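Exoglucanase A (Cellulomonas fimi, PDB 7CBD) hydrolyses beta-1,4-glucosidic linkages of cellulose through its family 6 catalytic domain, the part in this chain, with inversion of anomeric configuration, releasing cellobiose from non-reducing chain ends. Local coordinates at residues N235-E241 with N323-R328; W334-L338 with G404-A409. All coordinates share one frame; numbering follows the deposited sequence.

Contact 1: residues N235-E241 with N323-R328; sequences NTTPLEE and NRVDRR
Arg328 of 323-328 reaches across to Asn235, Thr236 and Thr237, each meeting its guanidinium differently. Thr237 OG1 lies in plane at the edge and accepts from Arg328 NH2 at 2.9 Å while also bonding to His195. Thr236 OG1 instead sits over one face, 3.2 Å from Arg328 CZ, too badly angled to bond NE or NH1. Asn235 OD1 comes obliquely, its amide turned 63° from the guanidinium, and accepts from Arg328 NH1 at 2.9 Å and also from Thr236 N. A side-on salt bridge fixes the arginine's rotation: Arg328 NE and NH2 hold both oxygens of Asp326 (NH2 to OD2 2.8 Å), while Asp326 OD1 also accepts Arg328 N, an Asx turn. Glu241 makes the opposite reach: bent at chi2 (-71°), it brings its carboxylate to the backbone of 323-328, where OE1 takes Val325 N almost straight at 2.8 Å and OE2 takes Asp326 N at 3.2 Å. Between them, Pro238 CB packs on Val325 CG2 at 3.8 Å. The Thr236 side chain lies about 6 Å from that of Asp371, a predicted active-site residue. Segment 235-241, after strand 228-231, also bonds to the start of helix 270-283; 323-328 leads out of helix 316-323.

Contact 2: residues W334-L338 with G404-A409; sequences WCNPL and GATPNA
Pro337 and Ala405 form a single isolated beta bridge that joins two loops of the family 6 catalytic domain. The backbone bonds lie on either side of this pair: Leu338 N gives to Gly404 O at 2.9 Å, nearly in line with the carbonyl, and Thr406 N gives to Asn336 O at 2.8 Å. The same Asn336 oxygen is gripped a second time by a side chain. Because Thr406 OG1 lies beside its own backbone N (chi1 -53°), the hydroxyl turns back to donate to Asn336 O at 2.7 Å, from above the carbonyl plane and on the face opposite to Thr406 N.

Van der Waals packing adds to this. Leu338 drapes its isobutyl end over the partner backbone, CD1 3.6 Å from Ala405 O, while CD2 approaches Thr406 OG1 and makes the apolar contact, 4.3 Å from Pro407 CD. Further along 404-409 the methyl of Ala409 meets the amide of Asn336, with CB 3.5 Å from ND2.

Links beyond the two segments place the bridge beside the active site. Asn336 N bonds to Asp371, a predicted active-site residue, and Asn336 OD1 to Gln419 of helix 417-425; covalently, Cys335 joins Cys389 in a disulfide. A water completes the junction, accepting from Asn336 ND2 at 2.9 Å and donating to Thr406 O at 2.8 Å.

How the contacts relate
Followed from the N terminus, the chain illustrates loop closure in series. Contact 1 closes first: beyond strand 228-231 the chain runs through the small hairpin 250-255, helix 270-283, strand 291-295 and helix 316-323 before 323-328 returns to 235-241. Only a few residues later 334-338 opens contact 2, whose helix-free loop passes strands 347-348 and 358-362, the predicted active-site Asp371 and strands 394-395 and 401-402 before closing at 404-409. The two loops neither nest nor cross. The centres of the two contacts lie about 16 Å apart, yet they touch where Arg328 CG packs on Pro337 CB at 3.7 Å, so the loops after strand 228-231, helix 316-323 and strand 401-402 meet beside the active site.

Contact 1: residues N235-E241 with N323-R328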
ATOM      1  N   ASN A 235       1.157  -4.026  -1.477  1.00  5.05           N
ATOM      2  CA  ASN A 235       1.661  -5.375  -1.275  1.00  5.08           C
ATOM      3  C   ASN A 235       0.531  -6.274  -0.795  1.00  5.79           C
ATOM      4  O   ASN A 235      -0.635  -5.870  -0.730  1.00  5.91           O
ATOM      5  CB  ASN A 235       2.881  -5.381  -0.340  1.00  7.01           C
ATOM      6  CG  ASN A 235       3.860  -6.506  -0.666  1.00  6.39           C
ATOM      7  OD1 ASN A 235       3.654  -7.656  -0.276  1.00  7.45           O
ATOM      8  ND2 ASN A 235       4.915  -6.185  -1.400  1.00  6.62           N
ATOM      9  N   THR A 236       0.885  -7.520  -0.492  1.00  5.47           N
ATOM     10  CA  THR A 236      -0.092  -8.552  -0.188  1.00  5.28           C
ATOM     11  C   THR A 236       0.220  -9.325   1.084  1.00  5.51           C
ATOM     12  O   THR A 236      -0.506 -10.271   1.397  1.00  6.54           O
ATOM     13  CB  THR A 236      -0.237  -9.534  -1.362  1.00  6.48           C
ATOM     14  OG1 THR A 236       1.030 -10.144  -1.636  1.00  6.84           O
ATOM     15  CG2 THR A 236      -0.721  -8.815  -2.609  1.00  7.31           C
ATOM     16  N   THR A 237       1.245  -8.948   1.835  1.00  5.84           N
ATOM     17  CA  THR A 237       1.584  -9.706   3.029  1.00  6.05           C
ATOM     18  C   THR A 237       0.388  -9.713   3.976  1.00  6.28           C
ATOM     19  O   THR A 237      -0.210  -8.655   4.213  1.00  6.01           O
ATOM     20  CB  THR A 237       2.798  -9.072   3.688  1.00  6.12           C
ATOM     21  OG1 THR A 237       3.886  -9.117   2.757  1.00  7.65           O
ATOM     22  CG2 THR A 237       3.175  -9.821   4.956  1.00  8.07           C
ATOM     23  N   PRO A 238      -0.019 -10.873   4.502  1.00  6.13           N
ATOM     24  CA  PRO A 238      -1.285 -10.934   5.241  1.00  7.02           C
ATOM     25  C   PRO A 238      -1.289 -10.069   6.486  1.00  7.75           C
ATOM     26  O   PRO A 238      -0.254  -9.806   7.101  1.00  7.28           O
ATOM     27  CB  PRO A 238      -1.433 -12.417   5.610  1.00  7.98           C
ATOM     28  CG  PRO A 238      -0.116 -13.027   5.367  1.00  9.57           C
ATOM     29  CD  PRO A 238       0.574 -12.206   4.315  1.00  6.48           C
ATOM     30  N   LEU A 239      -2.494  -9.645   6.855  1.00  7.58           N
ATOM     31  CA  LEU A 239      -2.689  -8.946   8.115  1.00  7.99           C
ATOM     32  C   LEU A 239      -2.266  -9.830   9.283  1.00  8.42           C
ATOM     33  O   LEU A 239      -1.510  -9.404  10.165  1.00  8.57           O
ATOM     34  CB  LEU A 239      -4.158  -8.538   8.231  1.00  8.79           C
ATOM     35  CG  LEU A 239      -4.519  -7.650   9.415  1.00  8.70           C
ATOM     36  CD1 LEU A 239      -3.776  -6.310   9.331  1.00  8.82           C
ATOM     37  CD2 LEU A 239      -6.018  -7.439   9.480  1.00  9.97           C
ATOM     38  N   GLU A 240      -2.753 -11.070   9.301  1.00  9.88           N
ATOM     39  CA  GLU A 240      -2.379 -12.063  10.295  1.00 10.11           C
ATOM     40  C   GLU A 240      -2.220 -13.411   9.611  1.00  9.01           C
ATOM     41  O   GLU A 240      -2.913 -13.715   8.633  1.00  9.65           O
ATOM     42  CB  GLU A 240      -3.440 -12.213  11.397  1.00 14.21           C
ATOM     43  CG  GLU A 240      -3.471 -11.061  12.381  1.00 17.96           C
ATOM     44  CD  GLU A 240      -4.178 -11.413  13.672  1.00 21.86           C
ATOM     45  OE1 GLU A 240      -5.414 -11.564  13.642  1.00 22.19           O
ATOM     46  OE2 GLU A 240      -3.496 -11.536  14.716  1.00 23.38           O
ATOM     47  N   GLU A 241      -1.288 -14.213  10.130  1.00  8.27           N
ATOM     48  CA  GLU A 241      -1.206 -15.620   9.769  1.00  8.31           C
ATOM     49  C   GLU A 241      -1.912 -16.409  10.864  1.00  9.23           C
ATOM     50  O   GLU A 241      -1.319 -16.658  11.923  1.00 11.33           O
ATOM     51  CB  GLU A 241       0.252 -16.064   9.634  1.00  8.10           C
ATOM     52  CG  GLU A 241       0.897 -15.667   8.308  1.00  7.75           C
ATOM     53  CD  GLU A 241       0.365 -16.454   7.117  1.00  8.02           C
ATOM     54  OE1 GLU A 241      -0.490 -17.350   7.303  1.00  8.60           O
ATOM     55  OE2 GLU A 241       0.801 -16.173   5.983  1.00  7.94           O
ATOM     56  N   ASN A 323       0.383 -24.412   5.903  1.00 10.98           N
ATOM     57  CA  ASN A 323      -0.351 -23.646   6.897  1.00 10.20           C
ATOM     58  C   ASN A 323      -0.322 -22.138   6.691  1.00  9.04           C
ATOM     59  O   ASN A 323      -1.101 -21.435   7.346  1.00 10.42           O
ATOM     60  CB  ASN A 323       0.136 -24.001   8.309  1.00 10.69           C
ATOM     61  CG  ASN A 323      -0.229 -25.417   8.698  1.00 13.15           C
ATOM     62  OD1 ASN A 323      -1.374 -25.834   8.527  1.00 15.33           O
ATOM     63  ND2 ASN A 323       0.738 -26.165   9.212  1.00 14.16           N
ATOM     64  N   ARG A 324       0.531 -21.620   5.808  1.00  7.90           N
ATOM     65  CA  ARG A 324       0.554 -20.190   5.545  1.00  8.31           C
ATOM     66  C   ARG A 324      -0.613 -19.789   4.653  1.00  7.47           C
ATOM     67  O   ARG A 324      -0.963 -20.502   3.709  1.00  8.54           O
ATOM     68  CB  ARG A 324       1.874 -19.789   4.882  1.00  7.88           C
ATOM     69  CG  ARG A 324       2.210 -20.449   3.536  1.00  8.98           C
ATOM     70  CD  ARG A 324       3.590 -19.977   3.126  1.00  8.54           C
ATOM     71  NE  ARG A 324       4.318 -20.771   2.137  1.00  9.09           N
ATOM     72  CZ  ARG A 324       4.358 -20.510   0.834  1.00  9.64           C
ATOM     73  NH1 ARG A 324       3.627 -19.532   0.318  1.00  9.96           N
ATOM     74  NH2 ARG A 324       5.114 -21.252   0.040  1.00 10.34           N
ATOM     75  N   VAL A 325      -1.217 -18.638   4.962  1.00  6.90           N
ATOM     76  CA  VAL A 325      -2.258 -18.120   4.083  1.00  7.36           C
ATOM     77  C   VAL A 325      -1.652 -17.366   2.910  1.00  6.95           C
ATOM     78  O   VAL A 325      -2.232 -17.355   1.820  1.00  7.20           O
ATOM     79  CB  VAL A 325      -3.342 -17.309   4.823  1.00  8.47           C
ATOM     80  CG1 VAL A 325      -3.953 -18.137   5.950  1.00  9.04           C
ATOM     81  CG2 VAL A 325      -2.788 -15.993   5.349  1.00  9.01           C
ATOM     82  N   ASP A 326      -0.498 -16.720   3.097  1.00  7.19           N
ATOM     83  CA  ASP A 326       0.198 -16.098   1.975  1.00  6.12           C
ATOM     84  C   ASP A 326       0.645 -17.210   1.038  1.00  6.39           C
ATOM     85  O   ASP A 326       1.502 -18.020   1.406  1.00  7.50           O
ATOM     86  CB  ASP A 326       1.399 -15.322   2.504  1.00  7.08           C
ATOM     87  CG  ASP A 326       2.062 -14.457   1.442  1.00  6.74           C
ATOM     88  OD1 ASP A 326       1.988 -14.784   0.237  1.00  6.66           O
ATOM     89  OD2 ASP A 326       2.680 -13.445   1.825  1.00  7.32           O
ATOM     90  N   ARG A 327       0.061 -17.263  -0.161  1.00  6.20           N
ATOM     91  CA  ARG A 327       0.331 -18.343  -1.105  1.00  6.00           C
ATOM     92  C   ARG A 327       1.378 -17.973  -2.151  1.00  6.68           C
ATOM     93  O   ARG A 327       1.547 -18.706  -3.126  1.00  7.37           O
ATOM     94  CB  ARG A 327      -0.964 -18.812  -1.790  1.00  7.36           C
ATOM     95  CG  ARG A 327      -2.103 -19.211  -0.849  1.00  7.32           C
ATOM     96  CD  ARG A 327      -1.675 -20.207   0.220  1.00  8.05           C
ATOM     97  NE  ARG A 327      -1.080 -21.409  -0.353  1.00  8.80           N
ATOM     98  CZ  ARG A 327      -0.452 -22.346   0.351  1.00 10.08           C
ATOM     99  NH1 ARG A 327       0.075 -23.390  -0.270  1.00 11.16           N
ATOM    100  NH2 ARG A 327      -0.337 -22.242   1.671  1.00 10.66           N
ATOM    101  N   ARG A 328       2.081 -16.860  -1.979  1.00  6.29           N
ATOM    102  CA  ARG A 328       3.083 -16.469  -2.955  1.00  6.08           C
ATOM    103  C   ARG A 328       4.233 -17.471  -3.008  1.00  6.89           C
ATOM    104  O   ARG A 328       4.470 -18.252  -2.083  1.00  7.95           O
ATOM    105  CB  ARG A 328       3.650 -15.099  -2.602  1.00  6.91           C
ATOM    106  CG  ARG A 328       2.715 -13.958  -2.925  1.00  6.67           C
ATOM    107  CD  ARG A 328       3.364 -12.637  -2.615  1.00  6.71           C
ATOM    108  NE  ARG A 328       3.420 -12.411  -1.181  1.00  6.90           N
ATOM    109  CZ  ARG A 328       3.814 -11.273  -0.623  1.00  6.16           C
ATOM    110  NH1 ARG A 328       4.250 -10.273  -1.377  1.00  6.75           N
ATOM    111  NH2 ARG A 328       3.794 -11.145   0.697  1.00  6.71           N
TER
HETATM  112  O   HOH W   1      -1.584 -19.148   8.930  1.00  8.66           O

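Contact 2: residues W334-L338 with G404-A409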
ATOM      1  N   TRP A 334       6.326  -8.731  -5.437  1.00  7.28           N
ATOM      2  CA  TRP A 334       5.512  -7.536  -5.261  1.00  8.07           C
ATOM      3  C   TRP A 334       4.601  -7.248  -6.440  1.00  8.01           C
ATOM      4  O   TRP A 334       3.656  -6.467  -6.286  1.00  9.81           O
ATOM      5  CB  TRP A 334       6.387  -6.297  -4.995  1.00  9.31           C
ATOM      6  CG  TRP A 334       7.302  -5.951  -6.135  1.00 10.66           C
ATOM      7  CD1 TRP A 334       8.611  -6.311  -6.270  1.00 11.82           C
ATOM      8  CD2 TRP A 334       6.970  -5.190  -7.309  1.00 12.09           C
ATOM      9  NE1 TRP A 334       9.116  -5.819  -7.450  1.00 13.16           N
ATOM     10  CE2 TRP A 334       8.130  -5.126  -8.104  1.00 13.32           C
ATOM     11  CE3 TRP A 334       5.811  -4.540  -7.751  1.00 13.17           C
ATOM     12  CZ2 TRP A 334       8.164  -4.451  -9.325  1.00 14.02           C
ATOM     13  CZ3 TRP A 334       5.841  -3.878  -8.969  1.00 14.09           C
ATOM     14  CH2 TRP A 334       7.014  -3.833  -9.738  1.00 14.39           C
ATOM     15  N   CYS A 335       4.844  -7.842  -7.610  1.00  7.34           N
ATOM     16  CA  CYS A 335       4.140  -7.434  -8.819  1.00  7.10           C
ATOM     17  C   CYS A 335       3.053  -8.439  -9.189  1.00  6.28           C
ATOM     18  O   CYS A 335       3.347  -9.542  -9.672  1.00  6.96           O
ATOM     19  CB  CYS A 335       5.085  -7.194  -9.993  1.00  7.24           C
ATOM     20  SG  CYS A 335       4.160  -6.407 -11.323  1.00  7.91           S
ATOM     21  N   ASN A 336       1.795  -8.032  -9.000  1.00  6.85           N
ATOM     22  CA  ASN A 336       0.624  -8.816  -9.378  1.00  6.75           C
ATOM     23  C   ASN A 336       0.749 -10.294  -9.007  1.00  5.75           C
ATOM     24  O   ASN A 336       0.495 -11.157  -9.858  1.00  6.33           O
ATOM     25  CB  ASN A 336       0.393  -8.718 -10.889  1.00  7.81           C
ATOM     26  CG  ASN A 336       0.215  -7.291 -11.375  1.00  7.55           C
ATOM     27  OD1 ASN A 336      -0.469  -6.480 -10.745  1.00  7.26           O
ATOM     28  ND2 ASN A 336       0.823  -6.979 -12.519  1.00  7.30           N
ATOM     29  N   PRO A 337       1.116 -10.646  -7.776  1.00  5.87           N
ATOM     30  CA  PRO A 337       1.245 -12.072  -7.450  1.00  6.55           C
ATOM     31  C   PRO A 337      -0.073 -12.808  -7.637  1.00  6.18           C
ATOM     32  O   PRO A 337      -1.137 -12.338  -7.233  1.00  7.34           O
ATOM     33  CB  PRO A 337       1.665 -12.065  -5.979  1.00  6.24           C
ATOM     34  CG  PRO A 337       1.150 -10.767  -5.450  1.00  7.19           C
ATOM     35  CD  PRO A 337       1.317  -9.800  -6.586  1.00  7.13           C
ATOM     36  N   LEU A 338       0.013 -13.991  -8.236  1.00  6.42           N
ATOM     37  CA  LEU A 338      -1.182 -14.781  -8.488  1.00  7.00           C
ATOM     38  C   LEU A 338      -1.873 -15.169  -7.187  1.00  7.41           C
ATOM     39  O   LEU A 338      -1.226 -15.525  -6.198  1.00  7.94           O
ATOM     40  CB  LEU A 338      -0.803 -16.046  -9.254  1.00  7.58           C
ATOM     41  CG  LEU A 338      -0.720 -15.827 -10.768  1.00  6.99           C
ATOM     42  CD1 LEU A 338       0.096 -16.920 -11.432  1.00  7.40           C
ATOM     43  CD2 LEU A 338      -2.110 -15.741 -11.383  1.00  7.75           C
ATOM     44  N   GLY A 404       5.702 -15.928 -10.129  1.00  6.43           N
ATOM     45  CA  GLY A 404       4.290 -16.150  -9.896  1.00  6.29           C
ATOM     46  C   GLY A 404       3.422 -14.967 -10.267  1.00  6.62           C
ATOM     47  O   GLY A 404       2.304 -14.851  -9.766  1.00  7.45           O
ATOM     48  N   ALA A 405       3.895 -14.090 -11.151  1.00  6.45           N
ATOM     49  CA  ALA A 405       3.119 -12.914 -11.526  1.00  6.63           C
ATOM     50  C   ALA A 405       1.915 -13.302 -12.383  1.00  6.36           C
ATOM     51  O   ALA A 405       1.943 -14.286 -13.128  1.00  7.37           O
ATOM     52  CB  ALA A 405       4.000 -11.921 -12.283  1.00  7.69           C
ATOM     53  N   THR A 406       0.847 -12.511 -12.271  1.00  7.10           N
ATOM     54  CA  THR A 406      -0.369 -12.768 -13.047  1.00  7.56           C
ATOM     55  C   THR A 406      -0.144 -12.361 -14.503  1.00  8.33           C
ATOM     56  O   THR A 406       0.274 -11.228 -14.764  1.00  8.75           O
ATOM     57  CB  THR A 406      -1.560 -12.002 -12.449  1.00  7.69           C
ATOM     58  OG1 THR A 406      -1.681 -12.306 -11.050  1.00  7.94           O
ATOM     59  CG2 THR A 406      -2.853 -12.388 -13.144  1.00  8.35           C
ATOM     60  N   PRO A 407      -0.371 -13.256 -15.467  1.00  9.51           N
ATOM     61  CA  PRO A 407      -0.139 -12.911 -16.875  1.00 10.41           C
ATOM     62  C   PRO A 407      -1.184 -11.936 -17.391  1.00 11.10           C
ATOM     63  O   PRO A 407      -2.224 -11.698 -16.774  1.00 11.17           O
ATOM     64  CB  PRO A 407      -0.265 -14.251 -17.610  1.00 11.71           C
ATOM     65  CG  PRO A 407      -0.146 -15.289 -16.568  1.00 12.26           C
ATOM     66  CD  PRO A 407      -0.693 -14.682 -15.306  1.00 10.56           C
ATOM     67  N   ASN A 408      -0.895 -11.393 -18.573  1.00 12.71           N
ATOM     68  CA  ASN A 408      -1.804 -10.480 -19.269  1.00 15.19           C
ATOM     69  C   ASN A 408      -2.091  -9.219 -18.460  1.00 12.53           C
ATOM     70  O   ASN A 408      -3.206  -8.698 -18.465  1.00 12.79           O
ATOM     71  CB  ASN A 408      -3.085 -11.182 -19.723  1.00 19.11           C
ATOM     72  CG  ASN A 408      -2.817 -12.212 -20.790  1.00 24.23           C
ATOM     73  OD1 ASN A 408      -2.170 -11.912 -21.793  1.00 26.90           O
ATOM     74  ND2 ASN A 408      -3.298 -13.433 -20.582  1.00 26.72           N
ATOM     75  N   ALA A 409      -1.063  -8.712 -17.772  1.00 10.33           N
ATOM     76  CA  ALA A 409      -1.205  -7.543 -16.907  1.00  9.84           C
ATOM     77  C   ALA A 409      -0.971  -6.261 -17.696  1.00  9.09           C
ATOM     78  O   ALA A 409       0.016  -6.171 -18.436  1.00  9.04           O
ATOM     79  CB  ALA A 409      -0.191  -7.605 -15.777  1.00 10.27           C
TER
HETATM   80  O   HOH W   2       2.128  -9.304 -13.780  1.00  7.36           O